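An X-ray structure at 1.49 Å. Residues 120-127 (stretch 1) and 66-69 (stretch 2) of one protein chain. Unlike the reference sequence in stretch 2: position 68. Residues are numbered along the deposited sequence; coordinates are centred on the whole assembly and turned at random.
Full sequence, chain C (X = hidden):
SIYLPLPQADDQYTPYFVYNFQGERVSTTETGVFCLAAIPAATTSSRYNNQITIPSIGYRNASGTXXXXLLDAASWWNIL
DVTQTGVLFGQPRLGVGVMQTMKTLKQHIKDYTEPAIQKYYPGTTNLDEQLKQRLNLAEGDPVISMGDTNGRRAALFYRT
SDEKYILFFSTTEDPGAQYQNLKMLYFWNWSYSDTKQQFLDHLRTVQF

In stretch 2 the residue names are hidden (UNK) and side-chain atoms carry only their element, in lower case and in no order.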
# COMPACT_ATOMS: atom_id res chain seq x y z
N TYR C 120 7.38 21.24 12.70
CA TYR C 120 6.32 22.01 12.09
C TYR C 120 6.38 23.48 12.52
O TYR C 120 6.61 23.79 13.68
CB TYR C 120 4.96 21.41 12.45
CG TYR C 120 3.79 22.26 12.04
CD1 TYR C 120 3.51 22.49 10.71
CD2 TYR C 120 2.98 22.84 13.00
CE1 TYR C 120 2.45 23.27 10.34
CE2 TYR C 120 1.92 23.63 12.64
CZ TYR C 120 1.66 23.84 11.30
OH TYR C 120 0.60 24.63 10.93
N TYR C 121 6.21 24.38 11.56
CA TYR C 121 6.22 25.80 11.83
C TYR C 121 4.98 26.46 11.23
O TYR C 121 4.86 26.57 10.02
CB TYR C 121 7.48 26.41 11.23
CG TYR C 121 7.78 27.83 11.65
CD1 TYR C 121 8.14 28.14 12.95
CD2 TYR C 121 7.75 28.86 10.73
CE1 TYR C 121 8.43 29.44 13.33
CE2 TYR C 121 8.03 30.16 11.09
CZ TYR C 121 8.37 30.45 12.38
OH TYR C 121 8.65 31.75 12.73
N PRO C 122 4.07 26.94 12.07
CA PRO C 122 2.82 27.54 11.59
C PRO C 122 3.04 28.78 10.73
O PRO C 122 2.29 28.99 9.79
CB PRO C 122 2.11 27.94 12.89
CG PRO C 122 2.67 27.05 13.91
CD PRO C 122 4.07 26.74 13.53
N GLY C 123 4.07 29.56 11.03
CA GLY C 123 4.28 30.85 10.40
C GLY C 123 4.46 30.81 8.90
O GLY C 123 3.98 31.69 8.20
N THR C 124 5.15 29.79 8.42
CA THR C 124 5.40 29.64 7.00
C THR C 124 4.46 28.62 6.35
O THR C 124 4.65 28.25 5.20
CB THR C 124 6.85 29.29 6.72
OG1 THR C 124 7.24 28.21 7.57
CG2 THR C 124 7.74 30.49 7.01
N THR C 125 3.46 28.17 7.09
CA THR C 125 2.48 27.23 6.57
C THR C 125 1.36 28.06 5.98
O THR C 125 0.57 28.66 6.69
CB THR C 125 1.92 26.35 7.70
OG1 THR C 125 2.96 25.48 8.18
CG2 THR C 125 0.76 25.51 7.20
N ASN C 126 1.33 28.14 4.66
CA ASN C 126 0.35 28.96 3.99
C ASN C 126 -0.92 28.21 3.62
O ASN C 126 -1.08 27.72 2.51
CB ASN C 126 1.03 29.69 2.83
CG ASN C 126 2.01 30.74 3.33
OD1 ASN C 126 3.17 30.78 2.92
ND2 ASN C 126 1.55 31.58 4.23
N LEU C 127 -1.83 28.14 4.58
CA LEU C 127 -3.10 27.44 4.46
C LEU C 127 -4.18 28.28 5.11
O LEU C 127 -3.90 29.12 5.95
CB LEU C 127 -3.05 26.08 5.16
CG LEU C 127 -2.02 25.07 4.65
CD1 LEU C 127 -2.07 23.81 5.51
CD2 LEU C 127 -2.29 24.72 3.19
N UNK C 66 12.19 30.14 9.66
CA UNK C 66 11.49 29.01 9.09
C UNK C 66 11.54 28.98 7.59
O UNK C 66 11.98 29.93 6.95
N UNK C 67 11.06 27.88 7.02
CA UNK C 67 11.02 27.69 5.59
C UNK C 67 9.79 26.84 5.25
O UNK C 67 8.93 26.65 6.09
c UNK C 67 12.61 25.74 5.58
o UNK C 67 12.22 27.06 3.59
c UNK C 67 12.32 27.12 5.01
N UNK C 68 9.68 26.38 4.01
CA UNK C 68 8.48 25.64 3.62
C UNK C 68 8.71 24.73 2.42
O UNK C 68 9.70 24.85 1.72
c UNK C 68 6.82 28.79 2.13
c UNK C 68 7.47 26.83 0.77
c UNK C 68 7.37 26.63 3.29
c UNK C 68 7.67 27.55 2.10
N UNK C 69 7.76 23.83 2.20
CA UNK C 69 7.66 23.10 0.95
C UNK C 69 6.27 23.33 0.34
O UNK C 69 5.27 23.28 1.04
c UNK C 69 8.10 21.62 1.03
c UNK C 69 7.29 20.73 1.96
c UNK C 69 5.89 19.00 3.63
c UNK C 69 7.69 20.52 3.26
c UNK C 69 5.49 19.18 2.33
c UNK C 69 6.20 20.03 1.49
c UNK C 69 6.99 19.67 4.10

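Position 66 has backbone atoms and nothing more: no side-chain atom follows its CA. That CA lies 4.1 Å from CD2 of Tyr121, approaching the ring obliquely, and its carbonyl C is 4.1 Å from CG2 of Thr124. The absence of a CB identifies the residue as Gly66. Its suitability is steric, because a CB built in ideal geometry would point toward stretch 1 and sit only 2.6 Å from CD2 of Tyr121, a clash.

Position 67 carries three side-chain atoms, two carbons and one oxygen, with the first carbon bearing both the oxygen and the other carbon. Its CA-to-CB bond points away from stretch 1, and the nearest approach of its side chain is CB of position 67 to OG1 of Thr124, 5.8 Å. The backbone makes the contact instead: OG1 of Thr124 donates a hydrogen bond to O of position 67, at 2.7 Å. The fork, with one hydroxyl and one methyl, is that of threonine: Thr67. At this exposed site the small polar side chain can face outward while its carbonyl serves the neighbouring stretch. Its beta-branching also suits the extended strand in which it lies.

Position 68 has four side-chain carbons and no heteroatom; the chain runs from CB to a second carbon, which forks into two methyls. The CA-to-CB bond points toward stretch 1, CB lies 3.7 Å from O of Thr124, and a terminal methyl approaches Asn126. The pattern is leucine: Leu68, which differs from the reference sequence at this position. With both chi angles in p, CD2 of Leu68 comes within 4.2 Å of OD1 of Asn126. Leucine has the reach to extend from Thr124 to Asn126, but its hydrocarbon can offer these oxygens only van der Waals packing.

Position 69 shows one carbon followed by a ring of six carbons, without a hydroxyl. Its CA-to-CB bond points away, and the side chain stays out of contact with stretch 1. It is Phe69, whose wholly nonpolar aromatic ring suits this buried place.

The contact is small, burying 208 Å² over both sides, and Thr124 is at its centre. Its p rotamer directs OG1 to the carbonyl of Thr67, giving the single hydrogen bond between the stretches, while its methyl packs near Gly66. Tyr121 and Asn126 add looser packing. Within stretch 1, the bonds from Thr125 N to Pro122 O (3.1 Å) and from Thr125 OG1 to Tyr121 O (2.9 Å) tie together the turn that carries Thr124.

Stretch 2 (66-69) GTLF
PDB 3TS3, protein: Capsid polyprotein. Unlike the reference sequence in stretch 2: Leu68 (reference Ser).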